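Local structure of TRNA nucleotidyl transferase-related protein (Thermotoga maritima, 3H38) at residues V397-K400 and I401-K404; N308-N311 and E312-V316; D241-K244 and H245-K249; P254-D257 and E258-N262. The protein is the CCA-adding part of a larger tRNA nucleotidyltransferase, which probably uses CTP, ATP and magnesium to build the 3' CCA end of tRNA. All coordinates share one frame; numbering follows the deposited sequence.

Contact 1. Residues V397-K400 and I401-K404; sequences VLEK and ILMK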
loop_
_atom_site.group_PDB
_atom_site.type_symbol
_atom_site.label_atom_id
_atom_site.label_comp_id
_atom_site.label_asym_id
_atom_site.label_seq_id
_atom_site.Cartn_x
_atom_site.Cartn_y
_atom_site.Cartn_z
ATOM N N VAL A 397 -27.902 -7.225 -33.026
ATOM C CA VAL A 397 -29.209 -7.487 -32.431
ATOM C C VAL A 397 -29.154 -7.691 -30.921
ATOM O O VAL A 397 -29.901 -7.064 -30.190
ATOM C CB VAL A 397 -29.873 -8.721 -33.054
ATOM C CG1 VAL A 397 -31.165 -9.050 -32.317
ATOM C CG2 VAL A 397 -30.144 -8.481 -34.523
ATOM N N LEU A 398 -28.269 -8.572 -30.461
ATOM C CA LEU A 398 -28.169 -8.889 -29.038
ATOM C C LEU A 398 -27.886 -7.655 -28.197
ATOM O O LEU A 398 -28.439 -7.488 -27.110
ATOM C CB LEU A 398 -27.099 -9.951 -28.778
ATOM C CG LEU A 398 -27.468 -11.430 -28.928
ATOM C CD1 LEU A 398 -28.978 -11.615 -28.887
ATOM C CD2 LEU A 398 -26.887 -12.006 -30.204
ATOM N N GLU A 399 -27.024 -6.783 -28.699
ATOM C CA GLU A 399 -26.692 -5.584 -27.950
ATOM C C GLU A 399 -27.817 -4.554 -27.985
ATOM O O GLU A 399 -28.014 -3.826 -27.019
ATOM C CB GLU A 399 -25.376 -4.974 -28.431
ATOM C CG GLU A 399 -24.788 -3.992 -27.434
ATOM C CD GLU A 399 -23.317 -3.750 -27.662
ATOM O OE1 GLU A 399 -22.936 -3.519 -28.829
ATOM O OE2 GLU A 399 -22.544 -3.792 -26.677
ATOM N N LYS A 400 -28.550 -4.481 -29.075
ATOM C CA LYS A 400 -29.707 -3.611 -29.128
ATOM C C LYS A 400 -30.747 -4.071 -28.133
ATOM O O LYS A 400 -31.396 -3.292 -27.489
ATOM C CB LYS A 400 -30.281 -3.551 -30.526
ATOM C CG LYS A 400 -29.555 -2.597 -31.426
ATOM C CD LYS A 400 -28.071 -2.841 -31.430
ATOM C CE LYS A 400 -27.468 -2.235 -32.666
ATOM N NZ LYS A 400 -26.020 -2.472 -32.795
ATOM N N ILE A 401 -30.908 -5.356 -28.009
ATOM C CA ILE A 401 -31.842 -5.881 -27.018
ATOM C C ILE A 401 -31.334 -5.638 -25.588
ATOM O O ILE A 401 -32.069 -5.117 -24.751
ATOM C CB ILE A 401 -32.290 -7.356 -27.308
ATOM C CG1 ILE A 401 -32.694 -8.083 -26.030
ATOM C CG2 ILE A 401 -31.220 -8.141 -28.021
ATOM C CD1 ILE A 401 -33.185 -9.498 -26.299
ATOM N N LEU A 402 -30.073 -5.978 -25.331
ATOM C CA LEU A 402 -29.391 -5.595 -24.091
ATOM C C LEU A 402 -29.667 -4.118 -23.771
ATOM O O LEU A 402 -30.028 -3.759 -22.644
ATOM C CB LEU A 402 -27.877 -5.776 -24.267
ATOM C CG LEU A 402 -26.930 -6.369 -23.203
ATOM C CD1 LEU A 402 -25.476 -5.920 -23.463
ATOM C CD2 LEU A 402 -27.338 -6.051 -21.775
ATOM N N MET A 403 -29.388 -3.270 -24.755
ATOM C CA MET A 403 -29.471 -1.824 -24.604
ATOM C C MET A 403 -30.867 -1.244 -24.382
ATOM O O MET A 403 -31.087 -0.485 -23.448
ATOM C CB MET A 403 -28.828 -1.171 -25.817
ATOM C CG MET A 403 -27.727 -0.190 -25.481
ATOM S SD MET A 403 -26.180 -0.908 -24.943
ATOM C CE MET A 403 -26.657 -1.893 -23.568
ATOM N N LYS A 404 -31.831 -1.656 -25.189
ATOM C CA LYS A 404 -33.209 -1.299 -24.917
ATOM C C LYS A 404 -33.544 -1.828 -23.518
ATOM O O LYS A 404 -34.280 -1.192 -22.763
ATOM C CB LYS A 404 -34.146 -1.880 -25.984
ATOM C CG LYS A 404 -34.022 -1.242 -27.382
ATOM C CD LYS A 404 -35.117 -0.195 -27.664
ATOM C CE LYS A 404 -34.656 1.250 -27.418
ATOM N NZ LYS A 404 -34.680 1.671 -25.980
#
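The shortest sound polar bond is the one from M403 N to E399 O at 2.7 Å. The same two residues also meet through their side chains. M403 is bent at chi2 (74°) and again at chi3, which brings SD back alongside E399, 4.2 Å from E399 CG. One residue earlier, L402 N reaches L398 O at 2.8 Å in a nearly straight bond (172° at the hydrogen), and one later K404 N meets K400 O at 2.9 Å. K404 CG lies against that carbonyl oxygen too, before the lysine chain turns away towards D407, with which NZ makes a long, weak ion pair. On another flank I401 faces V397 and L398 of the preceding turn, though the exact place of its CG2 methyl is doubtful. The I401 side chain is buried, with E376, K377 and N379 against it, while Y337 touches E399, L402 and M403. Successive i to i+4 bonds make this a regular alpha-helical turn of helix 392-407, near the C-terminal end of the chain, with I401 turned to the loop around E376-N379 and K400 to solvent.

Contact 2. Residues N308-N311 and E312-V316; sequences NLIN and EIRHV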
loop_
_atom_site.group_PDB
_atom_site.type_symbol
_atom_site.label_atom_id
_atom_site.label_comp_id
_atom_site.label_asym_id
_atom_site.label_seq_id
_atom_site.Cartn_x
_atom_site.Cartn_y
_atom_site.Cartn_z
ATOM N N ASN A 308 -0.639 -2.106 -21.142
ATOM C CA ASN A 308 -1.939 -1.636 -21.538
ATOM C C ASN A 308 -2.442 -0.454 -20.750
ATOM O O ASN A 308 -3.398 0.125 -21.121
ATOM C CB ASN A 308 -2.945 -2.770 -21.409
ATOM C CG ASN A 308 -3.718 -3.006 -22.675
ATOM O OD1 ASN A 308 -4.872 -2.603 -22.805
ATOM N ND2 ASN A 308 -3.085 -3.658 -23.631
ATOM N N LEU A 309 -1.823 -0.152 -19.628
ATOM C CA LEU A 309 -2.345 0.807 -18.666
ATOM C C LEU A 309 -2.547 2.185 -19.274
ATOM O O LEU A 309 -3.533 2.882 -18.962
ATOM C CB LEU A 309 -1.432 0.900 -17.431
ATOM C CG LEU A 309 -1.821 1.987 -16.427
ATOM C CD1 LEU A 309 -3.151 1.648 -15.675
ATOM C CD2 LEU A 309 -0.677 2.324 -15.479
ATOM N N ILE A 310 -1.610 2.578 -20.136
ATOM C CA ILE A 310 -1.703 3.869 -20.785
ATOM C C ILE A 310 -2.958 3.916 -21.667
ATOM O O ILE A 310 -3.615 4.943 -21.752
ATOM C CB ILE A 310 -0.439 4.225 -21.561
ATOM C CG1 ILE A 310 -0.398 5.733 -21.840
ATOM C CG2 ILE A 310 -0.338 3.398 -22.849
ATOM C CD1 ILE A 310 -0.470 6.602 -20.598
ATOM N N ASN A 311 -3.319 2.787 -22.268
ATOM C CA ASN A 311 -4.549 2.714 -23.053
ATOM C C ASN A 311 -5.794 3.052 -22.231
ATOM O O ASN A 311 -6.663 3.795 -22.706
ATOM C CB ASN A 311 -4.730 1.328 -23.684
ATOM C CG ASN A 311 -3.663 1.000 -24.698
ATOM O OD1 ASN A 311 -3.199 1.872 -25.428
ATOM N ND2 ASN A 311 -3.265 -0.272 -24.751
ATOM N N GLU A 312 -5.877 2.489 -21.020
ATOM C CA GLU A 312 -7.066 2.594 -20.159
ATOM C C GLU A 312 -7.210 3.974 -19.553
ATOM O O GLU A 312 -8.320 4.509 -19.443
ATOM C CB GLU A 312 -7.017 1.567 -19.035
ATOM C CG GLU A 312 -6.941 0.124 -19.523
ATOM C CD GLU A 312 -6.087 -0.767 -18.621
ATOM O OE1 GLU A 312 -5.260 -1.527 -19.166
ATOM O OE2 GLU A 312 -6.234 -0.701 -17.378
ATOM N N ILE A 313 -6.078 4.539 -19.154
ATOM C CA ILE A 313 -6.027 5.909 -18.677
ATOM C C ILE A 313 -6.525 6.831 -19.775
ATOM O O ILE A 313 -7.377 7.688 -19.547
ATOM C CB ILE A 313 -4.588 6.291 -18.265
ATOM C CG1 ILE A 313 -4.232 5.589 -16.948
ATOM C CG2 ILE A 313 -4.427 7.803 -18.163
ATOM C CD1 ILE A 313 -2.826 5.895 -16.408
ATOM N N ARG A 314 -6.006 6.621 -20.977
ATOM C CA ARG A 314 -6.324 7.461 -22.114
ATOM C C ARG A 314 -7.793 7.370 -22.469
ATOM O O ARG A 314 -8.404 8.366 -22.847
ATOM C CB ARG A 314 -5.435 7.111 -23.306
ATOM C CG ARG A 314 -4.028 7.624 -23.100
ATOM C CD ARG A 314 -3.126 7.367 -24.280
ATOM N NE ARG A 314 -1.928 8.199 -24.181
ATOM C CZ ARG A 314 -0.778 7.923 -24.785
ATOM N NH1 ARG A 314 0.263 8.735 -24.641
ATOM N NH2 ARG A 314 -0.672 6.835 -25.535
ATOM N N HIS A 315 -8.370 6.185 -22.326
ATOM C CA HIS A 315 -9.801 6.044 -22.543
ATOM C C HIS A 315 -10.556 6.993 -21.609
ATOM O O HIS A 315 -11.444 7.713 -22.041
ATOM C CB HIS A 315 -10.244 4.589 -22.351
ATOM C CG HIS A 315 -11.722 4.373 -22.518
ATOM N ND1 HIS A 315 -12.415 4.775 -23.649
ATOM C CD2 HIS A 315 -12.639 3.785 -21.717
ATOM C CE1 HIS A 315 -13.685 4.451 -23.525
ATOM N NE2 HIS A 315 -13.852 3.841 -22.362
ATOM N N VAL A 316 -10.173 7.024 -20.333
ATOM C CA VAL A 316 -10.879 7.862 -19.362
ATOM C C VAL A 316 -10.595 9.338 -19.611
ATOM O O VAL A 316 -11.516 10.150 -19.687
ATOM C CB VAL A 316 -10.563 7.449 -17.885
ATOM C CG1 VAL A 316 -11.190 8.407 -16.870
ATOM C CG2 VAL A 316 -11.048 6.041 -17.625
#
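I310 and R314, one helical turn apart, meet through their side chains. The guanidinium of R314 lies flat across I310, whose CG1 sits 3.6 Å above the guanidinium plane and over its centre. R314 runs extended from CG to NE, and this carries the flat group back along the helix to the isoleucine. The neighbouring pair is purely apolar: L309 CG meets I313 CD1 at 4.0 Å. E312 behaves differently. Bent at chi2 (145°), it folds its carboxylate back over N308, so that OE1 comes 3.2 Å from N308 O; both are acceptors, and the closeness is no bond. The side chains of N308 and E312 cross at about a right angle. N311 also reaches back, its ND2 giving a weak bond to N308 OD1.

The backbone bonds of the first turns of helix 309-328 set these spacings. I313 N bonds to L309 O at 3.0 Å, and R314 N to I310 O is also 3.0 Å. E312 N, by contrast, divides itself weakly between N308 O and L309 O. Further out, the polar end of R314 is fixed by a salt bridge from NH2 to D293 and a bond from NH1 to Y291 O, which probably hold the guanidinium in place over I310; H315 NE2 bonds to L339 O. Helix 309-328 packs L309, E312 and I313 against helix 279-287, L309 and I310 against W296 of helix 293-302, and E312 and V316 against helix 345-352.

Contact 3. Residues D241-K244 and H245-K249; sequences DVIK and HLFPK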
loop_
_atom_site.group_PDB
_atom_site.type_symbol
_atom_site.label_atom_id
_atom_site.label_comp_id
_atom_site.label_asym_id
_atom_site.label_seq_id
_atom_site.Cartn_x
_atom_site.Cartn_y
_atom_site.Cartn_z
ATOM N N ASP A 241 6.930 18.408 -2.695
ATOM C CA ASP A 241 7.365 18.299 -4.088
ATOM C C ASP A 241 7.786 16.903 -4.507
ATOM O O ASP A 241 8.469 16.741 -5.508
ATOM C CB ASP A 241 8.504 19.273 -4.380
ATOM C CG ASP A 241 8.038 20.712 -4.409
ATOM O OD1 ASP A 241 8.797 21.605 -3.971
ATOM O OD2 ASP A 241 6.896 20.945 -4.853
ATOM N N VAL A 242 7.378 15.891 -3.754
ATOM C CA VAL A 242 7.807 14.516 -4.037
ATOM C C VAL A 242 7.183 13.977 -5.316
ATOM O O VAL A 242 7.865 13.353 -6.144
ATOM C CB VAL A 242 7.428 13.561 -2.876
ATOM C CG1 VAL A 242 7.525 12.111 -3.297
ATOM C CG2 VAL A 242 8.263 13.850 -1.638
ATOM N N ILE A 243 5.883 14.216 -5.485
ATOM C CA ILE A 243 5.174 13.590 -6.592
ATOM C C ILE A 243 5.867 13.819 -7.931
ATOM O O ILE A 243 6.018 12.879 -8.712
ATOM C CB ILE A 243 3.745 14.079 -6.740
ATOM C CG1 ILE A 243 2.976 13.894 -5.441
ATOM C CG2 ILE A 243 3.087 13.348 -7.904
ATOM C CD1 ILE A 243 1.587 14.447 -5.466
ATOM N N LYS A 244 6.275 15.060 -8.198
ATOM C CA LYS A 244 6.914 15.382 -9.479
ATOM C C LYS A 244 8.280 14.691 -9.683
ATOM O O LYS A 244 8.631 14.323 -10.812
ATOM C CB LYS A 244 7.000 16.903 -9.705
ATOM C CG LYS A 244 8.366 17.546 -9.451
ATOM C CD LYS A 244 8.463 18.262 -8.089
ATOM C CE LYS A 244 8.569 19.790 -8.219
ATOM N NZ LYS A 244 7.242 20.484 -8.303
ATOM N N HIS A 245 9.041 14.510 -8.600
ATOM C CA HIS A 245 10.286 13.744 -8.673
ATOM C C HIS A 245 10.023 12.256 -8.792
ATOM O O HIS A 245 10.908 11.492 -9.176
ATOM C CB HIS A 245 11.159 13.977 -7.458
ATOM C CG HIS A 245 11.799 15.325 -7.431
ATOM N ND1 HIS A 245 12.892 15.636 -8.199
ATOM C CD2 HIS A 245 11.509 16.430 -6.701
ATOM C CE1 HIS A 245 13.254 16.892 -7.955
ATOM N NE2 HIS A 245 12.427 17.391 -7.054
ATOM N N LEU A 246 8.822 11.823 -8.442
ATOM C CA LEU A 246 8.473 10.431 -8.716
ATOM C C LEU A 246 7.976 10.283 -10.168
ATOM O O LEU A 246 8.322 9.321 -10.867
ATOM C CB LEU A 246 7.438 9.898 -7.709
ATOM C CG LEU A 246 7.838 9.918 -6.233
ATOM C CD1 LEU A 246 6.789 9.235 -5.371
ATOM C CD2 LEU A 246 9.207 9.245 -6.040
ATOM N N PHE A 247 7.182 11.257 -10.608
ATOM C CA PHE A 247 6.556 11.244 -11.936
ATOM C C PHE A 247 6.713 12.621 -12.545
ATOM O O PHE A 247 6.001 13.553 -12.184
ATOM C CB PHE A 247 5.073 10.889 -11.847
ATOM C CG PHE A 247 4.791 9.768 -10.913
ATOM C CD1 PHE A 247 4.439 10.020 -9.605
ATOM C CD2 PHE A 247 4.945 8.454 -11.325
ATOM C CE1 PHE A 247 4.215 8.972 -8.723
ATOM C CE2 PHE A 247 4.731 7.405 -10.455
ATOM C CZ PHE A 247 4.355 7.662 -9.147
ATOM N N PRO A 248 7.647 12.737 -13.488
ATOM C CA PRO A 248 8.220 13.991 -13.982
ATOM C C PRO A 248 7.257 14.761 -14.880
ATOM O O PRO A 248 7.506 15.918 -15.204
ATOM C CB PRO A 248 9.437 13.517 -14.796
ATOM C CG PRO A 248 9.553 12.007 -14.524
ATOM C CD PRO A 248 8.168 11.573 -14.217
ATOM N N LYS A 249 6.182 14.110 -15.298
ATOM C CA LYS A 249 5.160 14.773 -16.092
ATOM C C LYS A 249 3.851 14.996 -15.343
ATOM O O LYS A 249 2.884 15.486 -15.926
ATOM C CB LYS A 249 4.884 13.997 -17.376
ATOM C CG LYS A 249 5.468 14.647 -18.596
ATOM C CD LYS A 249 6.961 14.535 -18.617
ATOM C CE LYS A 249 7.539 15.450 -19.680
ATOM N NZ LYS A 249 8.963 15.119 -19.960
#
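V242 with L246 and I243 with F247 form local one-turn contacts along the short helix 242-246, in the region assigned to the probable RNA-binding family of poly(A) polymerases. V242 and L246 lie side by side and point the same way, CG1 of V242 being 3.6 Å from CD1 of L246. I243 instead slants across F247, where its CG2 branch touches CD1 at 4.0 Å. L246 N bonds to V242 O at 2.9 Å and more weakly to I243 O. That second carbonyl takes its better bond from F247 N, 2.8 Å away.

D241 joins this helix to the one before it: its positive phi and two bonds back into the last turn make a Schellman motif, and helix 242-246 follows at once. The D241 carbonyl oxygen lies near the plane of the H245 ring, at its edge, 3.3 Å from CD2. H245 CG is anti to its own carbonyl carbon (chi1 -72°), turning the ring back towards D241; ND1 has a weak bond to E210. K244 runs beside H245 and bends to a weak salt bridge, NZ to D241 OD2, 3.5 Å long, which a crystal neighbour touching K244 may influence.

At the far end F247 leaves helical geometry. P248 has no N-H to offer K244 O, which receives a CA-H...O contact from P248 CA at 3.2 Å. F247 meets the rings of F287 and Y303, and Y303 OH also bonds L246 O. The side chain of V242 is about 11 Å from those of the nucleotide-binding residues R177 and R180.

Contact 4. Residues P254-D257 and E258-N262; sequences PSMD and EKMEN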
loop_
_atom_site.group_PDB
_atom_site.type_symbol
_atom_site.label_atom_id
_atom_site.label_comp_id
_atom_site.label_asym_id
_atom_site.label_seq_id
_atom_site.Cartn_x
_atom_site.Cartn_y
_atom_site.Cartn_z
ATOM N N PRO A 254 -4.706 22.003 -7.814
ATOM C CA PRO A 254 -6.040 21.941 -7.199
ATOM C C PRO A 254 -7.006 21.083 -8.008
ATOM O O PRO A 254 -7.857 20.397 -7.438
ATOM C CB PRO A 254 -6.460 23.396 -7.154
ATOM C CG PRO A 254 -5.107 24.138 -6.983
ATOM C CD PRO A 254 -4.198 23.387 -7.907
ATOM N N SER A 255 -6.824 21.068 -9.318
ATOM C CA SER A 255 -7.563 20.165 -10.205
ATOM C C SER A 255 -7.247 18.695 -9.923
ATOM O O SER A 255 -8.138 17.846 -9.850
ATOM C CB SER A 255 -7.239 20.505 -11.670
ATOM O OG SER A 255 -7.791 19.568 -12.568
ATOM N N MET A 256 -5.974 18.379 -9.767
ATOM C CA MET A 256 -5.622 16.980 -9.513
ATOM C C MET A 256 -6.082 16.529 -8.134
ATOM O O MET A 256 -6.524 15.403 -7.968
ATOM C CB MET A 256 -4.115 16.724 -9.649
ATOM C CG MET A 256 -3.790 15.237 -9.591
ATOM S SD MET A 256 -2.084 14.934 -10.051
ATOM C CE MET A 256 -2.196 15.060 -11.827
ATOM N N ASP A 257 -5.956 17.422 -7.157
ATOM C CA ASP A 257 -6.316 17.139 -5.779
ATOM C C ASP A 257 -7.802 16.793 -5.641
ATOM O O ASP A 257 -8.184 15.902 -4.874
ATOM C CB ASP A 257 -5.986 18.347 -4.923
ATOM C CG ASP A 257 -6.222 18.092 -3.453
ATOM O OD1 ASP A 257 -7.150 18.704 -2.881
ATOM O OD2 ASP A 257 -5.491 17.267 -2.871
ATOM N N GLU A 258 -8.634 17.483 -6.410
ATOM C CA GLU A 258 -10.070 17.261 -6.350
ATOM C C GLU A 258 -10.352 15.878 -6.849
ATOM O O GLU A 258 -11.171 15.161 -6.276
ATOM C CB GLU A 258 -10.852 18.280 -7.199
ATOM C CG GLU A 258 -10.628 19.726 -6.794
ATOM C CD GLU A 258 -11.616 20.703 -7.454
ATOM O OE1 GLU A 258 -11.767 21.831 -6.926
ATOM O OE2 GLU A 258 -12.236 20.348 -8.493
ATOM N N LYS A 259 -9.684 15.506 -7.936
ATOM C CA LYS A 259 -9.945 14.209 -8.546
ATOM C C LYS A 259 -9.485 13.186 -7.561
ATOM O O LYS A 259 -10.130 12.163 -7.362
ATOM C CB LYS A 259 -9.160 14.028 -9.833
ATOM C CG LYS A 259 -9.626 14.868 -10.982
ATOM C CD LYS A 259 -8.546 14.868 -12.076
ATOM C CE LYS A 259 -8.995 15.633 -13.324
ATOM N NZ LYS A 259 -7.917 15.731 -14.342
ATOM N N MET A 260 -8.359 13.447 -6.946
ATOM C CA MET A 260 -7.803 12.547 -5.989
ATOM C C MET A 260 -8.712 12.389 -4.792
ATOM O O MET A 260 -8.942 11.294 -4.348
ATOM C CB MET A 260 -6.426 13.031 -5.601
ATOM C CG MET A 260 -5.440 11.985 -5.273
ATOM S SD MET A 260 -5.211 10.612 -6.378
ATOM C CE MET A 260 -5.061 11.391 -7.891
ATOM N N GLU A 261 -9.260 13.478 -4.299
ATOM C CA GLU A 261 -10.281 13.382 -3.263
ATOM C C GLU A 261 -11.504 12.535 -3.696
ATOM O O GLU A 261 -11.859 11.568 -3.022
ATOM C CB GLU A 261 -10.701 14.770 -2.818
ATOM C CG GLU A 261 -11.795 14.771 -1.803
ATOM C CD GLU A 261 -12.121 16.170 -1.327
ATOM O OE1 GLU A 261 -11.367 17.101 -1.697
ATOM O OE2 GLU A 261 -13.125 16.337 -0.589
ATOM N N ASN A 262 -12.126 12.874 -4.826
ATOM C CA ASN A 262 -13.182 12.031 -5.384
ATOM C C ASN A 262 -12.761 10.574 -5.477
ATOM O O ASN A 262 -13.542 9.671 -5.171
ATOM C CB ASN A 262 -13.602 12.491 -6.784
ATOM C CG ASN A 262 -14.212 13.884 -6.792
ATOM O OD1 ASN A 262 -14.225 14.561 -7.822
ATOM N ND2 ASN A 262 -14.699 14.322 -5.647
#
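D257 and E261, M256 and M260, P254 and E258 pair through their backbones at the start of helix 254-274. E261 N to D257 O is the tightest of these bonds at 2.7 Å, M260 N to M256 O follows at 2.9 Å, and E258 N to P254 O is longer, 3.2 Å. K259 N reaches S255 O only weakly, at 3.4 Å. Within the later segment N262 N bonds E258 O. Ahead of them all, M256 N finds its acceptor in the side-chain oxygen of T253, just before the helix.

These are the i to i+4 bonds of an alpha-helix, the S255-K259 one being weak, and the side chains divide by partner. D257 OD2 takes both a salt bridge from R235 NE and a hydrogen bond from Y252 OH, and OD1 too is hydrogen-bonded outside the two segments. E261 lies one turn on, its OE1 4.7 Å from D257 OD1; R235 NH1 stands in a long, weak ion pair with that OE1, which probably eases the repulsion between the two carboxylates. K259 extends fully beyond CG, passing S255 O with CG 3.5 Å away, and ends in a salt bridge from NZ to E289. The apolar side is carried by methionines: M260, bent at chi2 (49°) and chi3, brings CE to 4.4 Å from M256 CG, and both touch V286 of helix 279-287.

All four are local contacts along helices, contact 3 running past both ends of its short helix. Contacts 3 and 4 lie on successive helices, their nearest atoms about 6 Å apart, and both reach F287 of helix 279-287; contact 2 packs on that helix too, and Y291 serves both contacts 2 and 3. Contact 1 stands apart, its centre about 41 Å from the centre of the chain. Contacts 2 and 3 are partly buried, contacts 1 and 4 at the surface. Contact 2 lays an arginine over an isoleucine and contact 3 adds aromatic packing; in contact 4, D257 and K259 pair with R235 and E289; in contact 1, side-chain contacts are few beside the backbone bonds.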